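Local coordinates for Alr4995 protein (Nostoc sp., PDB 6LRF), which probably works as a bifunctional arginine dihydrolase and ornithine cyclodeaminase, joining a guanidine-modifying (GME-type) region to a C-terminal region with a Rossmann-type fold, at residues Asp114-Glu118 against Arg139-Ser144; Arg130-Tyr136 against Ile154-Arg160. All coordinates share one frame; numbering follows the deposited sequence.

A strand pair and the loop that leaves it illustrate how a beta-alpha-beta unit is tied to its surroundings. Contact 2 aligns strands 132-136 and 155-160; contact 1 fixes the loop between strand 132-136 and helix 145-152 against residues 114-118. The segments alternate along the chain, and the contact centres lie about 13 Å apart. They meet where strand becomes loop: S140 CB packs 3.7 Å from G135 O, and L142 N lies 3.9 Å from Y136 CB. Both contacts fall within the GME-family region, but no bound ligand marks a pocket here. Contact 1 also reaches the second subunit, whereas contact 2 stays within its own chain.

Contact 1. Residues Asp114-Glu118 against Arg139-Ser144; sequences DLPFE and RSELDS
P116 and E141 join two irregular chain segments through one backbone hydrogen bond, E141 N to P116 O at 3.0 Å, while the CA atoms of F117 and S140 approach to 4.1 Å. The bond is nearly straight at its hydrogen (172°), although the amide comes from above the plane of the carbonyl group. A side-chain oxygen supplies the next link: S140 OG accepts the E118 N-H at 3.0 Å and is also hydrogen-bonded to D122 OD2, so one hydroxyl connects two parts of the chain. Beyond it, E118 and R139 form a buried salt bridge. R139 NH1 meets E118 OE1 at 2.7 Å, on the syn lone pair and close to the guanidinium plane; one nitrogen meets one oxygen, and with the carboxylate and guanidinium planes 71° apart the pair is not the flat, two-pronged kind. The bend of the arginine at chi2 (-60°) also lays its methylenes along the carboxylate, with R139 CG 3.3 Å from E118 OE1. H168 NE2 shares OE1, and L86 N binds OE2.

At the other end, carbon meets carbon. The ring of P116 rests on the bent chain of E141, CG to CG at 3.6 Å, and L115 directs CD1 at E141 CB, 3.8 Å away, and at D143 CB. There the loop turns tightly, both the amide and the hydroxyl of S144 binding E141 O, with S144 OG at 2.7 Å from it. The D143 carboxylate bonds to S336 through OD1, while OD2 forms salt bridges to K334 and to R325 of the second subunit. Chemically, the contact grades from a buried ion pair, its acid gripped on both oxygens, through one backbone bond and one amide-to-serine-hydroxyl bond, to aliphatic packing under acidic side chains, where D143 carries charge pairing on to the second subunit.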
ATOM      1  N   ASP B 114     -33.737   7.699 -37.735  1.00 37.50           N
ATOM      2  CA  ASP B 114     -32.890   7.811 -36.548  1.00 49.01           C
ATOM      3  C   ASP B 114     -32.738   6.464 -35.835  1.00 46.92           C
ATOM      4  O   ASP B 114     -32.442   6.406 -34.642  1.00 46.47           O
ATOM      5  CB  ASP B 114     -33.466   8.843 -35.580  1.00 52.17           C
ATOM      6  CG  ASP B 114     -34.752   8.369 -34.941  1.00 54.64           C
ATOM      7  OD1 ASP B 114     -35.533   7.679 -35.638  1.00 56.80           O
ATOM      8  OD2 ASP B 114     -34.982   8.680 -33.752  1.00 57.87           O
ATOM      9  N   LEU B 115     -32.950   5.377 -36.569  1.00 41.28           N
ATOM     10  CA  LEU B 115     -32.868   4.045 -35.987  1.00 35.56           C
ATOM     11  C   LEU B 115     -31.898   3.192 -36.791  1.00 31.18           C
ATOM     12  O   LEU B 115     -32.307   2.449 -37.682  1.00 32.03           O
ATOM     13  CB  LEU B 115     -34.246   3.403 -35.946  1.00 30.71           C
ATOM     14  CG  LEU B 115     -34.415   2.175 -35.066  1.00 29.44           C
ATOM     15  CD1 LEU B 115     -33.925   2.516 -33.677  1.00 32.96           C
ATOM     16  CD2 LEU B 115     -35.894   1.790 -35.031  1.00 27.07           C
ATOM     17  N   PRO B 116     -30.604   3.310 -36.489  1.00 27.19           N
ATOM     18  CA  PRO B 116     -29.586   2.630 -37.296  1.00 25.44           C
ATOM     19  C   PRO B 116     -29.644   1.101 -37.241  1.00 27.28           C
ATOM     20  O   PRO B 116     -29.991   0.493 -36.224  1.00 25.24           O
ATOM     21  CB  PRO B 116     -28.257   3.151 -36.713  1.00 27.85           C
ATOM     22  CG  PRO B 116     -28.605   3.841 -35.443  1.00 31.20           C
ATOM     23  CD  PRO B 116     -30.018   4.298 -35.565  1.00 33.26           C
ATOM     24  N   PHE B 117     -29.310   0.498 -38.375  1.00 23.20           N
ATOM     25  CA  PHE B 117     -29.268  -0.953 -38.532  1.00 24.50           C
ATOM     26  C   PHE B 117     -28.392  -1.250 -39.723  1.00 23.91           C
ATOM     27  O   PHE B 117     -28.611  -0.679 -40.789  1.00 23.39           O
ATOM     28  CB  PHE B 117     -30.655  -1.529 -38.749  1.00 22.07           C
ATOM     29  CG  PHE B 117     -30.647  -2.940 -39.253  1.00 22.47           C
ATOM     30  CD1 PHE B 117     -30.347  -3.987 -38.400  1.00 19.39           C
ATOM     31  CD2 PHE B 117     -30.938  -3.217 -40.584  1.00 23.67           C
ATOM     32  CE1 PHE B 117     -30.341  -5.292 -38.858  1.00 21.08           C
ATOM     33  CE2 PHE B 117     -30.931  -4.521 -41.056  1.00 22.43           C
ATOM     34  CZ  PHE B 117     -30.635  -5.564 -40.188  1.00 24.51           C
ATOM     35  N   GLU B 118     -27.401  -2.121 -39.578  1.00 21.83           N
ATOM     36  CA  GLU B 118     -26.422  -2.225 -40.658  1.00 21.17           C
ATOM     37  C   GLU B 118     -26.383  -3.582 -41.356  1.00 18.66           C
ATOM     38  O   GLU B 118     -25.320  -4.078 -41.742  1.00 21.70           O
ATOM     39  CB  GLU B 118     -25.046  -1.820 -40.127  1.00 21.65           C
ATOM     40  CG  GLU B 118     -25.087  -0.335 -39.714  1.00 25.26           C
ATOM     41  CD  GLU B 118     -23.721   0.324 -39.578  1.00 26.61           C
ATOM     42  OE1 GLU B 118     -22.696  -0.392 -39.579  1.00 30.02           O
ATOM     43  OE2 GLU B 118     -23.686   1.570 -39.464  1.00 29.87           O
ATOM     44  N   ARG B 139     -23.293  -0.395 -33.747  1.00 28.73           N
ATOM     45  CA  ARG B 139     -23.836   0.108 -35.000  1.00 29.24           C
ATOM     46  C   ARG B 139     -25.359   0.013 -35.017  1.00 30.25           C
ATOM     47  O   ARG B 139     -26.049   1.035 -35.017  1.00 33.11           O
ATOM     48  CB  ARG B 139     -23.219  -0.649 -36.179  1.00 31.35           C
ATOM     49  CG  ARG B 139     -21.738  -0.298 -36.412  1.00 27.24           C
ATOM     50  CD  ARG B 139     -21.536   1.201 -36.709  1.00 30.01           C
ATOM     51  NE  ARG B 139     -20.142   1.495 -37.042  1.00 31.89           N
ATOM     52  CZ  ARG B 139     -19.589   1.308 -38.243  1.00 35.13           C
ATOM     53  NH1 ARG B 139     -20.308   0.828 -39.256  1.00 29.28           N
ATOM     54  NH2 ARG B 139     -18.309   1.598 -38.432  1.00 33.52           N
ATOM     55  N   SER B 140     -25.887  -1.204 -35.005  1.00 24.07           N
ATOM     56  CA  SER B 140     -27.330  -1.380 -34.974  1.00 23.56           C
ATOM     57  C   SER B 140     -27.906  -1.190 -33.577  1.00 26.17           C
ATOM     58  O   SER B 140     -27.364  -1.690 -32.606  1.00 25.09           O
ATOM     59  CB  SER B 140     -27.703  -2.766 -35.497  1.00 22.01           C
ATOM     60  OG  SER B 140     -27.106  -2.978 -36.766  1.00 25.51           O
ATOM     61  N   GLU B 141     -29.029  -0.491 -33.511  1.00 22.92           N
ATOM     62  CA  GLU B 141     -29.771  -0.262 -32.279  1.00 26.54           C
ATOM     63  C   GLU B 141     -30.626  -1.449 -31.889  1.00 26.52           C
ATOM     64  O   GLU B 141     -31.207  -2.135 -32.742  1.00 24.69           O
ATOM     65  CB  GLU B 141     -30.673   0.960 -32.431  1.00 26.49           C
ATOM     66  CG  GLU B 141     -29.935   2.274 -32.439  1.00 37.66           C
ATOM     67  CD  GLU B 141     -29.614   2.785 -31.038  1.00 44.18           C
ATOM     68  OE1 GLU B 141     -30.243   2.318 -30.059  1.00 37.28           O
ATOM     69  OE2 GLU B 141     -28.733   3.666 -30.929  1.00 53.53           O
ATOM     70  N   LEU B 142     -30.712  -1.666 -30.588  1.00 21.77           N
ATOM     71  CA  LEU B 142     -31.525  -2.723 -30.011  1.00 19.59           C
ATOM     72  C   LEU B 142     -32.970  -2.622 -30.488  1.00 22.10           C
ATOM     73  O   LEU B 142     -33.622  -3.636 -30.788  1.00 23.01           O
ATOM     74  CB  LEU B 142     -31.450  -2.646 -28.479  1.00 19.79           C
ATOM     75  CG  LEU B 142     -32.312  -3.646 -27.712  1.00 24.62           C
ATOM     76  CD1 LEU B 142     -31.956  -5.073 -28.123  1.00 21.78           C
ATOM     77  CD2 LEU B 142     -32.112  -3.431 -26.196  1.00 22.63           C
ATOM     78  N   ASP B 143     -33.458  -1.392 -30.602  1.00 16.78           N
ATOM     79  CA  ASP B 143     -34.833  -1.163 -31.038  1.00 21.59           C
ATOM     80  C   ASP B 143     -35.126  -1.527 -32.519  1.00 18.83           C
ATOM     81  O   ASP B 143     -36.285  -1.558 -32.925  1.00 23.51           O
ATOM     82  CB  ASP B 143     -35.199   0.294 -30.792  1.00 22.68           C
ATOM     83  CG  ASP B 143     -35.544   0.572 -29.338  1.00 35.02           C
ATOM     84  OD1 ASP B 143     -35.697  -0.401 -28.564  1.00 28.73           O
ATOM     85  OD2 ASP B 143     -35.676   1.766 -28.975  1.00 38.68           O
ATOM     86  N   SER B 144     -34.104  -1.784 -33.324  1.00 18.03           N
ATOM     87  CA  SER B 144     -34.362  -2.224 -34.696  1.00 19.26           C
ATOM     88  C   SER B 144     -34.811  -3.689 -34.749  1.00 22.07           C
ATOM     89  O   SER B 144     -35.421  -4.127 -35.728  1.00 20.32           O
ATOM     90  CB  SER B 144     -33.126  -2.027 -35.582  1.00 20.94           C
ATOM     91  OG  SER B 144     -32.067  -2.912 -35.218  1.00 21.43           O
TER

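Contact 2. Residues Arg130-Tyr136 against Ile154-Arg160; sequences RWLWAGY and IEVLSLR
W131 and W133 reach the same methyl group of L157 through different first torsions: W131 holds CG between its backbone N and carbonyl carbon (chi1 50°), whereas W133 places CG opposite the carbonyl carbon (chi1 -59°). L157 CD1 consequently sits over the five-membered ring of W131, 3.8 Å from its centroid, and over the six-membered ring of W133 at 3.9 Å, two CH-pi contacts made by one carbon. The other face of W131 carries R130 CB, and L159 CD1 extends the apolar patch to W133 CE3.

Beneath these side chains five backbone bonds zip the strands together in parallel, from L132 N to E155 O at 2.8 Å to Y136 N to L159 O at 3.0 Å; the last is the most bent at its hydrogen, 141°. Just before the strands pair, a water bridges R130 O and E155 N. On the sheet face bearing L132, A134 and V156, methyls meet closely, A134 CB lying 3.8 Å from V156 CG1, and helix 145-152 covers them. Helix 190-199 packs against W133, L157 and L159 on the other face.

Y136 turns its ring onto the extended chain of R160, whose CG lies over the ring face at 4.2 Å from the centroid, while Y136 OH bonds to G311 O. Replacing Y136 by an alanine removes ring and hydroxyl together, which is likely to leave the R160 methylenes freer to move and the G311 carbonyl lacking a donor. Two neighbouring parallel strands linked through helix 145-152 form a classic beta-alpha-beta crossover, flanked by antiparallel strand 123-125, a topology consistent with the alpha/beta propeller of the GME family.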
ATOM      1  N   ARG B 130     -33.735 -21.296 -38.872  1.00 31.99           N
ATOM      2  CA  ARG B 130     -34.660 -21.419 -37.737  1.00 33.74           C
ATOM      3  C   ARG B 130     -34.934 -20.082 -37.043  1.00 31.09           C
ATOM      4  O   ARG B 130     -36.045 -19.833 -36.556  1.00 30.48           O
ATOM      5  CB  ARG B 130     -34.112 -22.438 -36.731  1.00 31.51           C
ATOM      6  CG  ARG B 130     -34.013 -23.871 -37.308  1.00 37.08           C
ATOM      7  CD  ARG B 130     -33.213 -24.788 -36.391  1.00 40.93           C
ATOM      8  NE  ARG B 130     -31.820 -24.362 -36.284  1.00 35.92           N
ATOM      9  CZ  ARG B 130     -31.007 -24.721 -35.296  1.00 39.95           C
ATOM     10  NH1 ARG B 130     -31.457 -25.515 -34.330  1.00 40.71           N
ATOM     11  NH2 ARG B 130     -29.748 -24.285 -35.266  1.00 37.07           N
ATOM     12  N   TRP B 131     -33.916 -19.228 -36.996  1.00 26.65           N
ATOM     13  CA  TRP B 131     -34.046 -17.917 -36.367  1.00 28.90           C
ATOM     14  C   TRP B 131     -33.009 -16.964 -36.932  1.00 25.94           C
ATOM     15  O   TRP B 131     -32.128 -17.369 -37.709  1.00 28.30           O
ATOM     16  CB  TRP B 131     -33.887 -18.016 -34.843  1.00 28.41           C
ATOM     17  CG  TRP B 131     -32.656 -18.774 -34.431  1.00 26.73           C
ATOM     18  CD1 TRP B 131     -31.347 -18.371 -34.556  1.00 26.19           C
ATOM     19  CD2 TRP B 131     -32.619 -20.078 -33.842  1.00 28.26           C
ATOM     20  NE1 TRP B 131     -30.503 -19.355 -34.083  1.00 28.17           N
ATOM     21  CE2 TRP B 131     -31.260 -20.408 -33.637  1.00 27.12           C
ATOM     22  CE3 TRP B 131     -33.604 -20.999 -33.466  1.00 31.16           C
ATOM     23  CZ2 TRP B 131     -30.866 -21.617 -33.069  1.00 30.20           C
ATOM     24  CZ3 TRP B 131     -33.212 -22.197 -32.911  1.00 28.34           C
ATOM     25  CH2 TRP B 131     -31.854 -22.496 -32.714  1.00 30.35           C
ATOM     26  N   LEU B 132     -33.123 -15.700 -36.538  1.00 24.83           N
ATOM     27  CA  LEU B 132     -32.166 -14.661 -36.902  1.00 24.34           C
ATOM     28  C   LEU B 132     -31.386 -14.181 -35.668  1.00 25.45           C
ATOM     29  O   LEU B 132     -31.983 -13.791 -34.658  1.00 24.38           O
ATOM     30  CB  LEU B 132     -32.885 -13.469 -37.544  1.00 20.02           C
ATOM     31  CG  LEU B 132     -31.992 -12.268 -37.841  1.00 21.91           C
ATOM     32  CD1 LEU B 132     -31.033 -12.614 -38.954  1.00 23.30           C
ATOM     33  CD2 LEU B 132     -32.824 -11.036 -38.193  1.00 20.30           C
ATOM     34  N   TRP B 133     -30.063 -14.205 -35.766  1.00 22.47           N
ATOM     35  CA  TRP B 133     -29.195 -13.610 -34.764  1.00 24.86           C
ATOM     36  C   TRP B 133     -28.983 -12.138 -35.089  1.00 26.60           C
ATOM     37  O   TRP B 133     -28.469 -11.835 -36.152  1.00 24.88           O
ATOM     38  CB  TRP B 133     -27.835 -14.308 -34.735  1.00 23.15           C
ATOM     39  CG  TRP B 133     -27.825 -15.812 -34.447  1.00 27.97           C
ATOM     40  CD1 TRP B 133     -27.678 -16.829 -35.357  1.00 26.43           C
ATOM     41  CD2 TRP B 133     -27.874 -16.438 -33.159  1.00 25.42           C
ATOM     42  NE1 TRP B 133     -27.666 -18.048 -34.714  1.00 28.69           N
ATOM     43  CE2 TRP B 133     -27.780 -17.836 -33.364  1.00 27.84           C
ATOM     44  CE3 TRP B 133     -28.004 -15.952 -31.847  1.00 25.45           C
ATOM     45  CZ2 TRP B 133     -27.814 -18.752 -32.311  1.00 27.86           C
ATOM     46  CZ3 TRP B 133     -28.031 -16.864 -30.802  1.00 29.33           C
ATOM     47  CH2 TRP B 133     -27.941 -18.249 -31.041  1.00 29.73           C
ATOM     48  N   ALA B 134     -29.340 -11.226 -34.188  1.00 20.54           N
ATOM     49  CA  ALA B 134     -29.107  -9.800 -34.438  1.00 22.02           C
ATOM     50  C   ALA B 134     -28.189  -9.179 -33.404  1.00 23.90           C
ATOM     51  O   ALA B 134     -28.436  -9.298 -32.205  1.00 22.51           O
ATOM     52  CB  ALA B 134     -30.419  -9.034 -34.458  1.00 19.65           C
ATOM     53  N   GLY B 135     -27.179  -8.452 -33.867  1.00 19.83           N
ATOM     54  CA  GLY B 135     -26.253  -7.769 -32.971  1.00 25.42           C
ATOM     55  C   GLY B 135     -26.690  -6.366 -32.586  1.00 26.43           C
ATOM     56  O   GLY B 135     -27.501  -5.740 -33.277  1.00 23.37           O
ATOM     57  N   TYR B 136     -26.203  -5.885 -31.447  1.00 21.43           N
ATOM     58  CA  TYR B 136     -26.349  -4.478 -31.092  1.00 22.70           C
ATOM     59  C   TYR B 136     -25.172  -4.147 -30.204  1.00 24.44           C
ATOM     60  O   TYR B 136     -24.481  -5.051 -29.748  1.00 21.57           O
ATOM     61  CB  TYR B 136     -27.691  -4.173 -30.399  1.00 22.88           C
ATOM     62  CG  TYR B 136     -27.844  -4.713 -28.988  1.00 20.37           C
ATOM     63  CD1 TYR B 136     -28.096  -6.056 -28.763  1.00 22.62           C
ATOM     64  CD2 TYR B 136     -27.733  -3.870 -27.884  1.00 23.05           C
ATOM     65  CE1 TYR B 136     -28.233  -6.556 -27.473  1.00 25.77           C
ATOM     66  CE2 TYR B 136     -27.871  -4.355 -26.586  1.00 22.00           C
ATOM     67  CZ  TYR B 136     -28.121  -5.700 -26.382  1.00 24.64           C
ATOM     68  OH  TYR B 136     -28.261  -6.199 -25.093  1.00 24.00           O
ATOM     69  N   ILE B 154     -39.839 -13.720 -38.541  1.00 33.85           N
ATOM     70  CA  ILE B 154     -38.862 -14.666 -38.016  1.00 29.31           C
ATOM     71  C   ILE B 154     -38.532 -14.387 -36.550  1.00 30.52           C
ATOM     72  O   ILE B 154     -38.685 -13.257 -36.091  1.00 23.88           O
ATOM     73  CB  ILE B 154     -37.569 -14.639 -38.860  1.00 26.57           C
ATOM     74  CG1 ILE B 154     -36.692 -15.841 -38.524  1.00 23.84           C
ATOM     75  CG2 ILE B 154     -36.820 -13.325 -38.682  1.00 26.84           C
ATOM     76  CD1 ILE B 154     -35.730 -16.221 -39.605  1.00 22.21           C
ATOM     77  N   GLU B 155     -38.116 -15.424 -35.816  1.00 27.64           N
ATOM     78  CA  GLU B 155     -37.642 -15.271 -34.437  1.00 29.83           C
ATOM     79  C   GLU B 155     -36.277 -14.588 -34.405  1.00 25.58           C
ATOM     80  O   GLU B 155     -35.330 -15.072 -35.020  1.00 25.03           O
ATOM     81  CB  GLU B 155     -37.542 -16.627 -33.728  1.00 27.57           C
ATOM     82  CG  GLU B 155     -37.005 -16.532 -32.295  1.00 32.99           C
ATOM     83  CD  GLU B 155     -36.823 -17.895 -31.633  1.00 36.76           C
ATOM     84  OE1 GLU B 155     -36.134 -18.759 -32.213  1.00 39.24           O
ATOM     85  OE2 GLU B 155     -37.369 -18.100 -30.533  1.00 40.36           O
ATOM     86  N   VAL B 156     -36.180 -13.470 -33.686  1.00 22.52           N
ATOM     87  CA  VAL B 156     -34.931 -12.703 -33.624  1.00 23.82           C
ATOM     88  C   VAL B 156     -34.283 -12.834 -32.251  1.00 24.20           C
ATOM     89  O   VAL B 156     -34.904 -12.546 -31.239  1.00 24.12           O
ATOM     90  CB  VAL B 156     -35.168 -11.210 -33.940  1.00 22.81           C
ATOM     91  CG1 VAL B 156     -33.898 -10.383 -33.695  1.00 18.65           C
ATOM     92  CG2 VAL B 156     -35.626 -11.054 -35.384  1.00 23.47           C
ATOM     93  N   LEU B 157     -33.033 -13.281 -32.236  1.00 24.85           N
ATOM     94  CA  LEU B 157     -32.259 -13.432 -31.008  1.00 26.63           C
ATOM     95  C   LEU B 157     -31.220 -12.329 -30.878  1.00 25.06           C
ATOM     96  O   LEU B 157     -30.321 -12.238 -31.710  1.00 25.41           O
ATOM     97  CB  LEU B 157     -31.565 -14.794 -30.995  1.00 24.74           C
ATOM     98  CG  LEU B 157     -32.468 -16.017 -31.115  1.00 25.03           C
ATOM     99  CD1 LEU B 157     -31.638 -17.279 -30.987  1.00 26.83           C
ATOM    100  CD2 LEU B 157     -33.554 -15.969 -30.052  1.00 30.43           C
ATOM    101  N   SER B 158     -31.327 -11.498 -29.841  1.00 20.48           N
ATOM    102  CA  SER B 158     -30.441 -10.335 -29.719  1.00 20.43           C
ATOM    103  C   SER B 158     -29.141 -10.673 -29.005  1.00 26.17           C
ATOM    104  O   SER B 158     -29.162 -11.284 -27.931  1.00 25.50           O
ATOM    105  CB  SER B 158     -31.152  -9.198 -28.977  1.00 24.16           C
ATOM    106  OG  SER B 158     -32.377  -8.868 -29.618  1.00 25.76           O
ATOM    107  N   LEU B 159     -28.017 -10.264 -29.590  1.00 21.59           N
ATOM    108  CA  LEU B 159     -26.693 -10.462 -28.986  1.00 23.61           C
ATOM    109  C   LEU B 159     -26.010  -9.122 -28.786  1.00 29.89           C
ATOM    110  O   LEU B 159     -26.010  -8.281 -29.703  1.00 22.70           O
ATOM    111  CB  LEU B 159     -25.798 -11.355 -29.859  1.00 21.38           C
ATOM    112  CG  LEU B 159     -26.294 -12.757 -30.198  1.00 21.53           C
ATOM    113  CD1 LEU B 159     -25.309 -13.435 -31.160  1.00 29.01           C
ATOM    114  CD2 LEU B 159     -26.474 -13.614 -28.949  1.00 26.48           C
ATOM    115  N   ARG B 160     -25.414  -8.912 -27.606  1.00 21.77           N
ATOM    116  CA  ARG B 160     -24.717  -7.654 -27.363  1.00 20.93           C
ATOM    117  C   ARG B 160     -23.221  -7.762 -27.627  1.00 25.02           C
ATOM    118  O   ARG B 160     -22.538  -8.642 -27.093  1.00 24.47           O
ATOM    119  CB  ARG B 160     -24.935  -7.155 -25.936  1.00 26.62           C
ATOM    120  CG  ARG B 160     -24.288  -5.798 -25.729  1.00 27.18           C
ATOM    121  CD  ARG B 160     -24.196  -5.415 -24.274  1.00 28.77           C
ATOM    122  NE  ARG B 160     -23.631  -4.082 -24.165  1.00 31.20           N
ATOM    123  CZ  ARG B 160     -23.350  -3.490 -23.013  1.00 32.65           C
ATOM    124  NH1 ARG B 160     -23.580  -4.127 -21.874  1.00 29.57           N
ATOM    125  NH2 ARG B 160     -22.844  -2.265 -23.008  1.00 32.30           N
TER
HETATM  126  O   HOH W   1     -38.656 -18.407 -36.470  1.00 32.48           O